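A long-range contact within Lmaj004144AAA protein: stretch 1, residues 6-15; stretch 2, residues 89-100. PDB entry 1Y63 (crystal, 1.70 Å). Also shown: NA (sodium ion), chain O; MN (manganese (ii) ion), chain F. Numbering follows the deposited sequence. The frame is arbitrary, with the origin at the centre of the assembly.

Stretch 1 (6-15) EQPKGINILI
Stretch 2, residues 89-100: DYHSSELFPERW

Stretch 1 is extended at Gln 7 and Pro 8, bends at Lys 9 (phi/psi -89/-15), and becomes a strand at residues 12 to 15. Stretch 2 starts beside the end of that strand, turns away, and comes back to the start of stretch 1. The contact therefore has two ends, with side chains filling the space between.

At the first end, Ile 15 and Asp 89 form a parallel bridge, CA to CA 5.0 Å. Their side chains lie on the same face of the sheet. Tyr 90 N donates to Ile 15 O at 3.1 Å and 168°, nearly straight. Asp 89 CA also approaches Ile 15 O, at 3.6 Å, as a CA-H...O contact. Ile 15 is m, m (chi1 -46°, chi2 -60°), and its end leads away from stretch 2. Asp 89 is t, with chi1 157°.

Leu 14 fills the middle. Its CA-to-CB bond points sideways, but the t, p rotamer (176°, 61°) brings its end nearer stretch 2. Leu 14 CD2 lies 3.6 Å from Ser 93 CB, and Leu 14 CD1 lies 3.9 Å from Phe 96 CE2. The second is an apolar contact, oblique to the ring. Ser 93 (p) and Phe 96 (m, chi2 -55°) both point toward stretch 1. They begin and end a type I turn, in which Phe 96 N donates to Ser 93 O at 3.3 Å. The turn thus presents both side chains to one leucine.

Asn 12 points toward stretch 2. With chi1 -67° (m) and chi2 -28°, Asn 12 ND2 donates to Trp 100 O at 2.8 Å and 156°. Trp 100 O also lies 3.7 Å from Pro 8 CG. Trp 100 is m, chi2 -5°, with its CA-to-CB bond sideways. Trp 100 N donates to Pro 97 O at 3.1 Å, and residues 98 to 100 have helical phi/psi.

At the second end, CA atoms pair as Gln 7 with Arg 99 (6.7 Å) and Pro 8 with Trp 100 (6.3 Å). Pro 8, C-gamma exo, points toward stretch 2 and sets CD 3.4 Å from Arg 99 O. Arg 99 starts sideways. Its t, t chain extends, then chi3 53° (p) and chi4 84° bend it so that Arg 99 NH1 donates to Glu 6 O at 2.8 Å and 144°. The carbonyl lies at the guanidinium edge, near its plane, where the N-H groups point.

Gln 7 starts away, but m, m (-60°, -56°) folds it back. Gln 7 NE2 lies 3.5 Å from Arg 99 CD. Water 1 donates to Gln 7 OE1 at 3.1 Å and to Arg 99 O at 2.5 Å, bridging the stretches.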

ATOM      1  N   GLU A   6      -2.727  20.740  -6.429  1.00 36.67           N
ATOM      2  CA  GLU A   6      -2.728  21.152  -4.997  1.00 34.03           C
ATOM      3  C   GLU A   6      -1.776  20.269  -4.205  1.00 29.93           C
ATOM      4  O   GLU A   6      -1.804  19.048  -4.341  1.00 27.35           O
ATOM      5  CB  GLU A   6      -4.145  21.088  -4.403  1.00 34.89           C
ATOM      6  CG  GLU A   6      -4.271  21.601  -2.974  0.10 33.43           C
ATOM      7  CD  GLU A   6      -5.716  21.685  -2.507  0.10 32.96           C
ATOM      8  OE1 GLU A   6      -6.619  21.244  -3.250  0.10 32.43           O
ATOM      9  OE2 GLU A   6      -5.949  22.192  -1.391  0.10 31.75           O
ATOM     10  N   GLN A   7      -0.911  20.892  -3.402  1.00 29.22           N
ATOM     11  CA  GLN A   7       0.008  20.143  -2.553  1.00 29.54           C
ATOM     12  C   GLN A   7      -0.719  19.675  -1.311  1.00 28.10           C
ATOM     13  O   GLN A   7      -1.560  20.397  -0.764  1.00 26.98           O
ATOM     14  CB  GLN A   7       1.238  20.963  -2.156  1.00 30.91           C
ATOM     15  CG  GLN A   7       2.085  21.441  -3.329  1.00 38.09           C
ATOM     16  CD  GLN A   7       2.563  20.314  -4.222  1.00 42.27           C
ATOM     17  OE1 GLN A   7       3.380  19.486  -3.818  1.00 42.34           O
ATOM     18  NE2 GLN A   7       2.061  20.284  -5.457  1.00 48.23           N
ATOM     19  N   PRO A   8      -0.427  18.442  -0.869  1.00 22.81           N
ATOM     20  CA  PRO A   8      -1.052  17.931   0.342  1.00 22.16           C
ATOM     21  C   PRO A   8      -0.826  18.812   1.562  1.00 24.42           C
ATOM     22  O   PRO A   8       0.247  19.374   1.721  1.00 25.79           O
ATOM     23  CB  PRO A   8      -0.372  16.595   0.564  1.00 25.89           C
ATOM     24  CG  PRO A   8       0.172  16.210  -0.698  1.00 25.60           C
ATOM     25  CD  PRO A   8       0.434  17.425  -1.508  1.00 21.29           C
ATOM     26  N   LYS A   9      -1.843  18.888   2.408  1.00 25.33           N
ATOM     27  CA  LYS A   9      -1.788  19.658   3.657  1.00 27.25           C
ATOM     28  C   LYS A   9      -1.266  18.822   4.814  1.00 26.86           C
ATOM     29  O   LYS A   9      -0.934  19.364   5.849  1.00 27.32           O
ATOM     30  CB  LYS A   9      -3.176  20.171   4.024  1.00 27.98           C
ATOM     31  CG  LYS A   9      -3.776  21.124   3.025  1.00 31.01           C
ATOM     32  CD  LYS A   9      -5.133  21.627   3.490  0.50 25.67           C
ATOM     33  CE  LYS A   9      -5.901  22.283   2.353  0.10 25.31           C
ATOM     34  NZ  LYS A   9      -6.302  21.300   1.304  0.10 24.04           N
ATOM     35  N   GLY A  10      -1.228  17.499   4.661  1.00 23.08           N
ATOM     36  CA  GLY A  10      -0.700  16.630   5.704  1.00 24.57           C
ATOM     37  C   GLY A  10       0.409  15.723   5.213  1.00 23.44           C
ATOM     38  O   GLY A  10       0.971  15.952   4.132  1.00 23.53           O
ATOM     39  N   ILE A  11       0.718  14.704   6.016  1.00 20.91           N
ATOM     40  CA  ILE A  11       1.713  13.690   5.657  1.00 21.63           C
ATOM     41  C   ILE A  11       0.989  12.468   5.121  1.00 21.00           C
ATOM     42  O   ILE A  11       0.094  11.935   5.759  1.00 21.13           O
ATOM     43  CB  ILE A  11       2.591  13.295   6.855  1.00 23.95           C
ATOM     44  CG1 ILE A  11       3.301  14.538   7.423  1.00 27.82           C
ATOM     45  CG2 ILE A  11       3.594  12.216   6.451  1.00 23.47           C
ATOM     46  CD1 ILE A  11       4.343  15.107   6.506  1.00 29.88           C
ATOM     47  N   ASN A  12       1.375  12.041   3.921  1.00 17.46           N
ATOM     48  CA  ASN A  12       0.740  10.895   3.250  1.00 18.85           C
ATOM     49  C   ASN A  12       1.751   9.789   3.028  1.00 18.59           C
ATOM     50  O   ASN A  12       2.827  10.033   2.512  1.00 18.39           O
ATOM     51  CB  ASN A  12       0.165  11.297   1.905  1.00 18.97           C
ATOM     52  CG  ASN A  12      -0.994  12.259   2.021  1.00 20.23           C
ATOM     53  OD1 ASN A  12      -1.710  12.265   3.016  1.00 19.88           O
ATOM     54  ND2 ASN A  12      -1.188  13.077   0.988  1.00 19.53           N
ATOM     55  N   ILE A  13       1.367   8.582   3.417  1.00 16.37           N
ATOM     56  CA  ILE A  13       2.183   7.374   3.251  1.00 16.29           C
ATOM     57  C   ILE A  13       1.441   6.369   2.393  1.00 17.59           C
ATOM     58  O   ILE A  13       0.220   6.207   2.535  1.00 19.28           O
ATOM     59  CB  ILE A  13       2.456   6.728   4.629  1.00 18.56           C
ATOM     60  CG1 ILE A  13       3.141   7.731   5.567  1.00 20.59           C
ATOM     61  CG2 ILE A  13       3.261   5.417   4.477  1.00 21.04           C
ATOM     62  CD1 ILE A  13       3.227   7.196   6.973  1.00 24.31           C
ATOM     63  N   LEU A  14       2.167   5.693   1.498  1.00 17.34           N
ATOM     64  CA  LEU A  14       1.638   4.570   0.752  1.00 17.72           C
ATOM     65  C   LEU A  14       2.301   3.308   1.250  1.00 18.41           C
ATOM     66  O   LEU A  14       3.508   3.259   1.375  1.00 20.08           O
ATOM     67  CB  LEU A  14       1.919   4.728  -0.739  1.00 18.00           C
ATOM     68  CG  LEU A  14       1.513   3.561  -1.661  1.00 18.75           C
ATOM     69  CD1 LEU A  14       0.016   3.315  -1.586  1.00 21.18           C
ATOM     70  CD2 LEU A  14       1.964   3.877  -3.081  1.00 22.27           C
ATOM     71  N   ILE A  15       1.473   2.308   1.584  1.00 17.40           N
ATOM     72  CA  ILE A  15       1.939   0.950   1.902  1.00 17.56           C
ATOM     73  C   ILE A  15       1.527   0.052   0.734  1.00 18.90           C
ATOM     74  O   ILE A  15       0.338  -0.071   0.407  1.00 19.06           O
ATOM     75  CB  ILE A  15       1.343   0.387   3.217  1.00 19.46           C
ATOM     76  CG1 ILE A  15       1.385   1.400   4.374  1.00 20.95           C
ATOM     77  CG2 ILE A  15       2.039  -0.916   3.572  1.00 20.55           C
ATOM     78  CD1 ILE A  15       2.727   1.883   4.764  1.00 26.82           C
ATOM     79  N   ASP A  89      -3.328   2.209   1.301  1.00 18.04           N
ATOM     80  CA  ASP A  89      -3.028   0.783   1.326  1.00 18.73           C
ATOM     81  C   ASP A  89      -3.466   0.196  -0.008  1.00 18.97           C
ATOM     82  O   ASP A  89      -4.656   0.192  -0.293  1.00 18.33           O
ATOM     83  CB  ASP A  89      -3.824   0.246   2.532  1.00 19.92           C
ATOM     84  CG  ASP A  89      -4.124  -1.198   2.487  1.00 19.20           C
ATOM     85  OD1 ASP A  89      -3.555  -1.946   1.698  1.00 22.17           O
ATOM     86  OD2 ASP A  89      -4.927  -1.597   3.371  1.00 21.88           O
ATOM     87  N   TYR A  90      -2.515  -0.229  -0.850  1.00 17.49           N
ATOM     88  CA  TYR A  90      -2.863  -0.812  -2.181  1.00 18.61           C
ATOM     89  C   TYR A  90      -1.738  -1.642  -2.735  1.00 18.79           C
ATOM     90  O   TYR A  90      -0.578  -1.302  -2.525  1.00 20.06           O
ATOM     91  CB  TYR A  90      -3.230   0.290  -3.206  1.00 18.62           C
ATOM     92  CG  TYR A  90      -4.039  -0.179  -4.412  1.00 18.30           C
ATOM     93  CD1 TYR A  90      -5.118  -1.045  -4.270  1.00 20.34           C
ATOM     94  CD2 TYR A  90      -3.786   0.338  -5.686  1.00 19.43           C
ATOM     95  CE1 TYR A  90      -5.884  -1.428  -5.375  1.00 19.50           C
ATOM     96  CE2 TYR A  90      -4.564  -0.021  -6.780  1.00 21.19           C
ATOM     97  CZ  TYR A  90      -5.602  -0.896  -6.613  1.00 22.38           C
ATOM     98  OH  TYR A  90      -6.363  -1.264  -7.713  1.00 25.83           O
ATOM     99  N   HIS A  91      -2.088  -2.679  -3.499  1.00 18.99           N
ATOM    100  CA  HIS A  91      -1.104  -3.596  -4.066  1.00 20.99           C
ATOM    101  C   HIS A  91      -0.358  -2.966  -5.241  1.00 25.86           C
ATOM    102  O   HIS A  91       0.704  -3.441  -5.608  1.00 30.62           O
ATOM    103  CB  HIS A  91      -1.756  -4.924  -4.465  1.00 21.52           C
ATOM    104  CG  HIS A  91      -2.767  -4.804  -5.563  1.00 24.07           C
ATOM    105  ND1 HIS A  91      -4.123  -4.877  -5.349  1.00 33.93           N
ATOM    106  CD2 HIS A  91      -2.609  -4.623  -6.894  1.00 31.77           C
ATOM    107  CE1 HIS A  91      -4.762  -4.740  -6.501  1.00 26.56           C
ATOM    108  NE2 HIS A  91      -3.866  -4.571  -7.452  1.00 36.56           N
ATOM    109  N   SER A  92      -0.922  -1.912  -5.820  1.00 21.44           N
ATOM    110  CA  SER A  92      -0.298  -1.197  -6.929  1.00 20.18           C
ATOM    111  C   SER A  92       0.079   0.192  -6.500  1.00 20.31           C
ATOM    112  O   SER A  92      -0.432   0.698  -5.514  1.00 20.31           O
ATOM    113  CB  SER A  92      -1.239  -1.129  -8.109  1.00 24.24           C
ATOM    114  OG  SER A  92      -1.532  -2.437  -8.596  1.00 27.86           O
ATOM    115  N   SER A  93       0.976   0.811  -7.251  1.00 19.33           N
ATOM    116  CA  SER A  93       1.482   2.141  -6.874  1.00 19.18           C
ATOM    117  C   SER A  93       1.742   3.100  -8.043  1.00 19.06           C
ATOM    118  O   SER A  93       1.702   4.306  -7.835  1.00 18.87           O
ATOM    119  CB  SER A  93       2.766   2.048  -6.047  1.00 19.57           C
ATOM    120  OG  SER A  93       3.810   1.454  -6.786  1.00 19.83           O
ATOM    121  N   GLU A  94       1.999   2.585  -9.245  1.00 19.95           N
ATOM    122  CA  GLU A  94       2.389   3.415 -10.378  1.00 21.61           C
ATOM    123  C   GLU A  94       1.301   4.414 -10.746  1.00 20.11           C
ATOM    124  O   GLU A  94       1.589   5.521 -11.211  1.00 22.34           O
ATOM    125  CB  GLU A  94       2.736   2.529 -11.579  1.00 24.34           C
ATOM    126  CG  GLU A  94       2.792   3.231 -12.918  1.00 35.76           C
ATOM    127  CD  GLU A  94       3.234   2.300 -14.008  1.00 40.93           C
ATOM    128  OE1 GLU A  94       2.576   1.260 -14.231  1.00 45.32           O
ATOM    129  OE2 GLU A  94       4.254   2.621 -14.647  1.00 46.01           O
ATOM    130  N   LEU A  95       0.054   4.028 -10.513  1.00 19.70           N
ATOM    131  CA  LEU A  95      -1.069   4.856 -10.908  1.00 21.44           C
ATOM    132  C   LEU A  95      -1.184   6.174 -10.173  1.00 22.12           C
ATOM    133  O   LEU A  95      -1.746   7.122 -10.713  1.00 23.03           O
ATOM    134  CB  LEU A  95      -2.360   4.087 -10.782  1.00 21.17           C
ATOM    135  CG  LEU A  95      -2.937   3.841  -9.386  1.00 22.36           C
ATOM    136  CD1 LEU A  95      -4.376   3.386  -9.490  1.00 27.85           C
ATOM    137  CD2 LEU A  95      -2.144   2.824  -8.631  1.00 24.60           C
ATOM    138  N   PHE A  96      -0.651   6.259  -8.968  1.00 17.95           N
ATOM    139  CA  PHE A  96      -0.865   7.456  -8.159  1.00 18.44           C
ATOM    140  C   PHE A  96       0.168   8.527  -8.493  1.00 17.88           C
ATOM    141  O   PHE A  96       1.323   8.207  -8.817  1.00 19.98           O
ATOM    142  CB  PHE A  96      -0.731   7.154  -6.673  1.00 18.99           C
ATOM    143  CG  PHE A  96      -1.609   6.032  -6.159  1.00 17.62           C
ATOM    144  CD1 PHE A  96      -2.979   6.051  -6.334  1.00 18.47           C
ATOM    145  CD2 PHE A  96      -1.058   4.966  -5.470  1.00 17.88           C
ATOM    146  CE1 PHE A  96      -3.777   5.039  -5.831  1.00 18.02           C
ATOM    147  CE2 PHE A  96      -1.865   3.940  -4.980  1.00 19.93           C
ATOM    148  CZ  PHE A  96      -3.223   4.003  -5.151  1.00 18.94           C
ATOM    149  N   PRO A  97      -0.230   9.803  -8.381  1.00 18.45           N
ATOM    150  CA  PRO A  97       0.712  10.892  -8.601  1.00 18.48           C
ATOM    151  C   PRO A  97       1.722  10.987  -7.473  1.00 19.72           C
ATOM    152  O   PRO A  97       1.366  10.909  -6.301  1.00 19.79           O
ATOM    153  CB  PRO A  97      -0.169  12.130  -8.648  1.00 19.79           C
ATOM    154  CG  PRO A  97      -1.376  11.794  -7.987  1.00 20.33           C
ATOM    155  CD  PRO A  97      -1.572  10.304  -8.065  1.00 20.03           C
ATOM    156  N   GLU A  98       2.982  11.217  -7.827  1.00 17.88           N
ATOM    157  CA  GLU A  98       4.032  11.434  -6.859  1.00 16.58           C
ATOM    158  C   GLU A  98       3.739  12.611  -5.945  1.00 19.16           C
ATOM    159  O   GLU A  98       4.170  12.615  -4.807  1.00 20.52           O
ATOM    160  CB  GLU A  98       5.381  11.618  -7.543  1.00 17.37           C
ATOM    161  CG  GLU A  98       5.942  10.399  -8.182  1.00 19.56           C
ATOM    162  CD  GLU A  98       7.332  10.660  -8.741  1.00 19.72           C
ATOM    163  OE1 GLU A  98       8.234  10.975  -7.940  1.00 20.88           O
ATOM    164  OE2 GLU A  98       7.507  10.579  -9.981  1.00 18.13           O
ATOM    165  N   ARG A  99       2.979  13.588  -6.424  1.00 16.89           N
ATOM    166  CA  ARG A  99       2.563  14.727  -5.629  1.00 16.54           C
ATOM    167  C   ARG A  99       1.936  14.340  -4.276  1.00 18.22           C
ATOM    168  O   ARG A  99       2.064  15.089  -3.285  1.00 19.15           O
ATOM    169  CB  ARG A  99       1.548  15.538  -6.457  1.00 18.04           C
ATOM    170  CG  ARG A  99       0.886  16.692  -5.740  1.00 21.09           C
ATOM    171  CD  ARG A  99       0.140  17.575  -6.695  1.00 22.58           C
ATOM    172  NE  ARG A  99      -0.798  16.819  -7.508  1.00 19.89           N
ATOM    173  CZ  ARG A  99      -2.031  16.493  -7.135  1.00 20.29           C
ATOM    174  NH1 ARG A  99      -2.506  16.869  -5.950  1.00 19.99           N
ATOM    175  NH2 ARG A  99      -2.787  15.764  -7.934  1.00 20.34           N
ATOM    176  N   TRP A 100       1.219  13.223  -4.255  1.00 18.32           N
ATOM    177  CA  TRP A 100       0.453  12.835  -3.054  1.00 18.76           C
ATOM    178  C   TRP A 100       1.315  12.358  -1.915  1.00 19.14           C
ATOM    179  O   TRP A 100       0.962  12.578  -0.758  1.00 22.20           O
ATOM    180  CB  TRP A 100      -0.517  11.722  -3.382  1.00 18.32           C
ATOM    181  CG  TRP A 100      -1.736  12.102  -4.173  1.00 17.39           C
ATOM    182  CD1 TRP A 100      -2.133  13.343  -4.561  1.00 20.05           C
ATOM    183  CD2 TRP A 100      -2.722  11.194  -4.655  1.00 17.82           C
ATOM    184  NE1 TRP A 100      -3.317  13.266  -5.252  1.00 22.92           N
ATOM    185  CE2 TRP A 100      -3.703  11.955  -5.316  1.00 20.49           C
ATOM    186  CE3 TRP A 100      -2.886   9.803  -4.560  1.00 21.55           C
ATOM    187  CZ2 TRP A 100      -4.808  11.376  -5.903  1.00 21.09           C
ATOM    188  CZ3 TRP A 100      -3.992   9.235  -5.135  1.00 21.88           C
ATOM    189  CH2 TRP A 100      -4.924  10.002  -5.800  1.00 20.86           C
TER
HETATM  190 NA    NA O 501       6.109   1.358 -15.523  0.50 28.53          NA
HETATM  191 MN    MN F 353       7.153   8.839 -11.451  0.50 12.34          MN
HETATM  192  O   HOH W   1       3.918  16.698  -2.603  1.00 38.89           O
HETATM  193  O   HOH W   2       5.871   8.897 -11.478  0.25 11.50           O
HETATM  194  O   HOH W   3       6.478   0.372 -13.843  1.00 37.84           O
HETATM  195  O   HOH W   4       8.602   0.260 -14.961  1.00 56.38           O